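Local coordinates for protein acylneuraminate lyase (Mycoplasma synoviae, PDB 4N4P) that belongs to the dihydrodipicolinate synthetase family and adopts a TIM-barrel fold in an assembly of four chains, at residues E232-M235 / K236-T240; V214-K217 / G218-I222; A170-L173 / F174-E177. All blocks are in the same frame, centred on the assembly; numbering follows the deposited sequence.

Contact 1: E232-M235 / K236-T240; sequences EAVM and KLTHT
Val-234 and Thr-238, one helical turn apart, run alongside each other with their ends on the same side of the helix, and between them they illustrate how a threonine can fold its polar end back onto its own helix. Thr-238 OG1 stands anti to its carbonyl carbon (chi1 -68°), which carries the hydroxyl back to Val-234 O at 2.8 Å. The backbone amide of Thr-238 also bonds to that oxygen, N to O 3.0 Å, and the two donors arrive from opposite faces of the carbonyl plane. One acceptor is thus gripped twice, and the hydroxyl of a buried side chain is satisfied without leaving the helix.

The next residue pair works differently. Met-235 O takes the amide of His-239 in an ordinary helical bond, while the imidazole of His-239 swings back beneath it: the oxygen sits over one ring face, offset toward the rim, 3.0 Å from His-239 CD2. His-239 ND1 bonds to Glu-177 OE2 of the second subunit. On another flank the methyl of Ala-233 meets a branch of Leu-237, CB to CD1 4.2 Å.

Within helix 231-248, Ala-233, Val-234 and Leu-237 pack on helix 212-227, Val-234 and Thr-238 touch Ala-197 of helix 196-201, and Val-234, Met-235, Thr-238 and His-239 all touch the second subunit.

Contact 2: V214-K217 / G218-I222; sequences VNAK and GANAI
The backbone of 214-217 runs straight on into 218-222 within helix 212-227, one of the helices that wrap the parallel strands of this TIM barrel. Three successive i to i+4 bonds mark the winding. Asn-215 O receives Ala-219 N at 3.1 Å, in the carbonyl plane; Ala-216 O receives Asn-220 N at 2.8 Å; and Lys-217 O receives Ala-221 N at 2.9 Å, a more bent bond with 139° at the hydrogen.

Among the side chains, Asn-215 is the one that bonds to a backbone amide across the two segments. With CG anti to the backbone N (chi1 -158°), its carboxamide oxygen turns to the amide of Gly-218, three residues on, so that Asn-215 takes up two main-chain N-H groups, one with its backbone oxygen and one with its side chain. Its flank lies against Tyr-241 and Tyr-244 of helix 231-248. Asn-220 tucks back instead, its CB lying 3.3 Å from Ala-216 O, on the flank where Ala-216, Ala-219 and Asn-220 pack on Leu-10 of strand 9-12. The Lys-217 chain bends at its third torsion, and its NZ bonds to the backbone oxygen of Lys-296.

The side-chain bond itself is oblique: Gly-218 N stands 2.9 Å from Asn-215 OD1, well above the plane of the carboxamide.

Contact 3: A170-L173 / F174-E177; sequences ATDL and FAFE
Asp-172 and Ala-175 meet at the start of helix 173-182 in a textbook N-cap, the device by which a side chain supplies an acceptor to amides of the first turn. The aspartate CG is anti to its backbone N (chi1 179°), which turns the carboxylate back over the helix end. There Asp-172 OD1 accepts Ala-175 N at 2.9 Å in a nearly straight bond, 173° at the hydrogen, approached from above the carboxylate plane. Phe-174 N reaches the same oxygen at 3.0 Å, but at a bent angle that makes this bond weak. The other oxygen, Asp-172 OD2, rests against the methyl of Ala-175, 3.4 Å from its CB. In the backbone, Glu-177 N bonds to Leu-173 O at 3.0 Å.

The tightly packed side is apolar. Leu-173 and Phe-176, both buried, pack on strand 187-190, where the Phe-176 ring meets Phe-190 edge-to-face, and Leu-173 also touches Leu-173 of the second subunit. Asn-242 of that subunit packs against Phe-174, whose ring leads away from 170-173, and with His-239 of the same subunit it bonds to the carboxylate of Glu-177. The looser side is the loop: Thr-171 is exposed and makes no contact with 174-177, and Asp-172 is itself only partly covered.

Chemically, one carboxylate oxygen that gathers two amides at a helix start implies a favourable setting for charge: those N-H groups would probably stabilise the negative charge of Asp-172.

In the fold
Taken from the N terminus, the three contacts follow in series and none encloses another. Contact 3 comes first, making the turn from strand 163-168 into helix 173-182; contact 2 then lies in helix 212-227, after strand 206-209, and contact 1 in helix 231-248. Each is local, so none closes a long loop. Contacts 1 and 2 sit on consecutive helices, their centres 12 Å apart, and touch where Leu-237 and Ile-222 pack together. Contact 3 stands apart within the chain, its nearest atoms about 10 Å from contact 1, yet both of these contacts touch the second subunit, whereas contact 2 is met by no other chain of the assembly.

Contact 1: E232-M235 / K236-T240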
loop_
_atom_site.group_PDB
_atom_site.type_symbol
_atom_site.label_atom_id
_atom_site.label_comp_id
_atom_site.label_asym_id
_atom_site.label_seq_id
_atom_site.Cartn_x
_atom_site.Cartn_y
_atom_site.Cartn_z
ATOM N N GLU A 232 18.273 5.799 29.524
ATOM C CA GLU A 232 19.127 4.785 28.930
ATOM C C GLU A 232 18.576 3.376 29.116
ATOM O O GLU A 232 18.661 2.568 28.186
ATOM C CB GLU A 232 20.584 4.868 29.440
ATOM C CG GLU A 232 21.329 6.126 28.923
ATOM C CD GLU A 232 21.501 6.135 27.403
ATOM O OE1 GLU A 232 22.185 5.231 26.847
ATOM O OE2 GLU A 232 20.937 7.046 26.756
ATOM N N ALA A 233 18.041 3.090 30.310
ATOM C CA ALA A 233 17.484 1.757 30.589
ATOM C C ALA A 233 16.240 1.519 29.755
ATOM O O ALA A 233 16.035 0.406 29.253
ATOM C CB ALA A 233 17.173 1.564 32.101
ATOM N N VAL A 234 15.422 2.556 29.574
ATOM C CA VAL A 234 14.223 2.407 28.729
ATOM C C VAL A 234 14.664 1.938 27.328
ATOM O O VAL A 234 14.066 1.038 26.750
ATOM C CB VAL A 234 13.432 3.710 28.614
ATOM C CG1 VAL A 234 12.348 3.599 27.528
ATOM C CG2 VAL A 234 12.778 4.057 29.955
ATOM N N MET A 235 15.688 2.589 26.781
ATOM C CA MET A 235 16.234 2.180 25.470
ATOM C C MET A 235 16.740 0.747 25.461
ATOM O O MET A 235 16.373 -0.029 24.591
ATOM C CB MET A 235 17.373 3.103 25.034
ATOM C CG MET A 235 16.935 4.554 24.997
ATOM S SD MET A 235 18.317 5.659 24.640
ATOM C CE MET A 235 17.649 7.202 25.285
ATOM N N LYS A 236 17.632 0.432 26.401
ATOM C CA LYS A 236 18.272 -0.877 26.449
ATOM C C LYS A 236 17.232 -1.984 26.662
ATOM O O LYS A 236 17.254 -2.989 25.963
ATOM C CB LYS A 236 19.337 -0.890 27.554
ATOM C CG LYS A 236 19.976 -2.267 27.794
ATOM C CD LYS A 236 21.034 -2.217 28.923
ATOM C CE LYS A 236 21.274 -3.625 29.512
ATOM N NZ LYS A 236 20.045 -4.086 30.284
ATOM N N LEU A 237 16.308 -1.768 27.608
ATOM C CA LEU A 237 15.281 -2.777 27.923
ATOM C C LEU A 237 14.267 -2.944 26.780
ATOM O O LEU A 237 13.694 -4.034 26.593
ATOM C CB LEU A 237 14.532 -2.437 29.222
ATOM C CG LEU A 237 15.410 -2.477 30.485
ATOM C CD1 LEU A 237 14.633 -1.772 31.606
ATOM C CD2 LEU A 237 15.817 -3.899 30.902
ATOM N N THR A 238 14.043 -1.865 26.036
ATOM C CA THR A 238 13.194 -1.951 24.850
ATOM C C THR A 238 13.908 -2.779 23.764
ATOM O O THR A 238 13.284 -3.641 23.130
ATOM C CB THR A 238 12.837 -0.565 24.307
ATOM O OG1 THR A 238 11.961 0.095 25.247
ATOM C CG2 THR A 238 12.114 -0.675 22.920
ATOM N N HIS A 239 15.204 -2.526 23.562
ATOM C CA HIS A 239 15.940 -3.316 22.544
ATOM C C HIS A 239 15.886 -4.791 22.892
ATOM O O HIS A 239 15.617 -5.623 22.029
ATOM C CB HIS A 239 17.388 -2.821 22.406
ATOM C CG HIS A 239 17.478 -1.393 21.943
ATOM N ND1 HIS A 239 16.609 -0.859 21.017
ATOM C CD2 HIS A 239 18.329 -0.392 22.284
ATOM C CE1 HIS A 239 16.915 0.412 20.804
ATOM N NE2 HIS A 239 17.964 0.718 21.551
ATOM N N THR A 240 16.067 -5.103 24.180
ATOM C CA THR A 240 15.962 -6.483 24.639
ATOM C C THR A 240 14.562 -7.047 24.425
ATOM O O THR A 240 14.411 -8.134 23.884
ATOM C CB THR A 240 16.373 -6.620 26.108
ATOM O OG1 THR A 240 17.740 -6.207 26.209
ATOM C CG2 THR A 240 16.263 -8.097 26.569
#

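Contact 2: V214-K217 / G218-I222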
loop_
_atom_site.group_PDB
_atom_site.type_symbol
_atom_site.label_atom_id
_atom_site.label_comp_id
_atom_site.label_asym_id
_atom_site.label_seq_id
_atom_site.Cartn_x
_atom_site.Cartn_y
_atom_site.Cartn_z
ATOM N N VAL A 214 3.957 -14.132 28.794
ATOM C CA VAL A 214 5.102 -14.857 29.338
ATOM C C VAL A 214 6.290 -13.938 29.678
ATOM O O VAL A 214 7.277 -14.387 30.272
ATOM C CB VAL A 214 5.557 -16.045 28.412
ATOM C CG1 VAL A 214 4.399 -17.026 28.207
ATOM C CG2 VAL A 214 6.077 -15.514 27.048
ATOM N N ASN A 215 6.180 -12.656 29.338
ATOM C CA ASN A 215 7.242 -11.715 29.660
ATOM C C ASN A 215 6.757 -10.426 30.293
ATOM O O ASN A 215 7.262 -9.331 29.973
ATOM C CB ASN A 215 8.145 -11.420 28.459
ATOM C CG ASN A 215 9.498 -10.901 28.877
ATOM O OD1 ASN A 215 9.812 -10.860 30.084
ATOM N ND2 ASN A 215 10.325 -10.516 27.900
ATOM N N ALA A 216 5.800 -10.548 31.221
ATOM C CA ALA A 216 5.369 -9.385 31.993
ATOM C C ALA A 216 6.550 -8.763 32.728
ATOM O O ALA A 216 6.602 -7.552 32.885
ATOM C CB ALA A 216 4.237 -9.764 32.997
ATOM N N LYS A 217 7.507 -9.588 33.175
ATOM C CA LYS A 217 8.665 -9.050 33.887
ATOM C C LYS A 217 9.455 -8.052 33.008
ATOM O O LYS A 217 9.828 -6.958 33.470
ATOM C CB LYS A 217 9.596 -10.169 34.369
ATOM C CG LYS A 217 10.780 -9.668 35.191
ATOM C CD LYS A 217 11.496 -10.815 35.895
ATOM C CE LYS A 217 12.594 -11.378 35.045
ATOM N NZ LYS A 217 13.502 -12.224 35.888
ATOM N N GLY A 218 9.700 -8.442 31.765
ATOM C CA GLY A 218 10.507 -7.658 30.810
ATOM C C GLY A 218 9.777 -6.387 30.415
ATOM O O GLY A 218 10.396 -5.320 30.291
ATOM N N ALA A 219 8.456 -6.477 30.320
ATOM C CA ALA A 219 7.640 -5.286 29.994
ATOM C C ALA A 219 7.546 -4.323 31.184
ATOM O O ALA A 219 7.704 -3.080 31.030
ATOM C CB ALA A 219 6.238 -5.714 29.510
ATOM N N ASN A 220 7.329 -4.884 32.375
ATOM C CA ASN A 220 7.333 -4.073 33.587
ATOM C C ASN A 220 8.662 -3.390 33.810
ATOM O O ASN A 220 8.683 -2.267 34.307
ATOM C CB ASN A 220 6.952 -4.890 34.837
ATOM C CG ASN A 220 5.454 -4.997 35.019
ATOM O OD1 ASN A 220 4.914 -6.074 35.372
ATOM N ND2 ASN A 220 4.767 -3.900 34.784
ATOM N N ALA A 221 9.758 -4.033 33.401
ATOM C CA ALA A 221 11.066 -3.428 33.596
ATOM C C ALA A 221 11.132 -2.126 32.812
ATOM O O ALA A 221 11.712 -1.140 33.286
ATOM C CB ALA A 221 12.210 -4.396 33.196
ATOM N N ILE A 222 10.535 -2.126 31.628
ATOM C CA ILE A 222 10.504 -0.917 30.784
ATOM C C ILE A 222 9.664 0.177 31.466
ATOM O O ILE A 222 10.094 1.324 31.585
ATOM C CB ILE A 222 9.958 -1.204 29.370
ATOM C CG1 ILE A 222 10.915 -2.122 28.592
ATOM C CG2 ILE A 222 9.769 0.097 28.576
ATOM C CD1 ILE A 222 10.216 -2.782 27.423
#

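Contact 3: A170-L173 / F174-E177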
loop_
_atom_site.group_PDB
_atom_site.type_symbol
_atom_site.label_atom_id
_atom_site.label_comp_id
_atom_site.label_asym_id
_atom_site.label_seq_id
_atom_site.Cartn_x
_atom_site.Cartn_y
_atom_site.Cartn_z
ATOM N N ALA A 170 -2.777 -0.072 16.361
ATOM C CA ALA A 170 -2.082 0.261 15.121
ATOM C C ALA A 170 -0.604 0.621 15.321
ATOM O O ALA A 170 -0.175 0.981 16.422
ATOM C CB ALA A 170 -2.815 1.379 14.371
ATOM N N THR A 171 0.171 0.515 14.245
ATOM C CA THR A 171 1.582 0.938 14.271
ATOM C C THR A 171 1.781 2.452 14.055
ATOM O O THR A 171 2.913 2.968 14.034
ATOM C CB THR A 171 2.416 0.123 13.266
ATOM O OG1 THR A 171 1.851 0.272 11.952
ATOM C CG2 THR A 171 2.370 -1.326 13.666
ATOM N N ASP A 172 0.674 3.171 13.945
ATOM C CA ASP A 172 0.722 4.575 13.621
ATOM C C ASP A 172 0.755 5.353 14.948
ATOM O O ASP A 172 -0.285 5.555 15.589
ATOM C CB ASP A 172 -0.504 4.918 12.781
ATOM C CG ASP A 172 -0.568 6.374 12.400
ATOM O OD1 ASP A 172 0.248 7.170 12.910
ATOM O OD2 ASP A 172 -1.428 6.721 11.581
ATOM N N LEU A 173 1.945 5.776 15.369
ATOM C CA LEU A 173 2.056 6.505 16.628
ATOM C C LEU A 173 1.655 7.975 16.522
ATOM O O LEU A 173 1.404 8.605 17.546
ATOM C CB LEU A 173 3.428 6.351 17.252
ATOM C CG LEU A 173 3.763 4.869 17.562
ATOM C CD1 LEU A 173 5.032 4.788 18.322
ATOM C CD2 LEU A 173 2.676 4.170 18.345
ATOM N N PHE A 174 1.544 8.492 15.302
ATOM C CA PHE A 174 1.051 9.858 15.107
ATOM C C PHE A 174 -0.459 9.873 15.370
ATOM O O PHE A 174 -0.943 10.694 16.134
ATOM C CB PHE A 174 1.403 10.386 13.701
ATOM C CG PHE A 174 1.017 11.816 13.469
ATOM C CD1 PHE A 174 1.169 12.769 14.464
ATOM C CD2 PHE A 174 0.509 12.222 12.240
ATOM C CE1 PHE A 174 0.826 14.095 14.247
ATOM C CE2 PHE A 174 0.158 13.580 12.007
ATOM C CZ PHE A 174 0.309 14.500 13.022
ATOM N N ALA A 175 -1.200 8.937 14.772
ATOM C CA ALA A 175 -2.637 8.869 15.051
ATOM C C ALA A 175 -2.891 8.678 16.538
ATOM O O ALA A 175 -3.861 9.224 17.064
ATOM C CB ALA A 175 -3.316 7.755 14.240
ATOM N N PHE A 176 -2.024 7.916 17.213
ATOM C CA PHE A 176 -2.166 7.696 18.641
ATOM C C PHE A 176 -2.004 9.020 19.377
ATOM O O PHE A 176 -2.788 9.375 20.271
ATOM C CB PHE A 176 -1.148 6.683 19.185
ATOM C CG PHE A 176 -1.295 6.451 20.672
ATOM C CD1 PHE A 176 -2.469 5.899 21.182
ATOM C CD2 PHE A 176 -0.300 6.856 21.559
ATOM C CE1 PHE A 176 -2.652 5.715 22.572
ATOM C CE2 PHE A 176 -0.455 6.661 22.952
ATOM C CZ PHE A 176 -1.633 6.092 23.452
ATOM N N GLU A 177 -0.989 9.770 18.971
ATOM C CA GLU A 177 -0.692 11.038 19.624
ATOM C C GLU A 177 -1.890 11.981 19.449
ATOM O O GLU A 177 -2.299 12.652 20.393
ATOM C CB GLU A 177 0.590 11.654 19.045
ATOM C CG GLU A 177 0.932 13.025 19.626
ATOM C CD GLU A 177 0.235 14.164 18.884
ATOM O OE1 GLU A 177 0.036 14.059 17.655
ATOM O OE2 GLU A 177 -0.125 15.167 19.529
#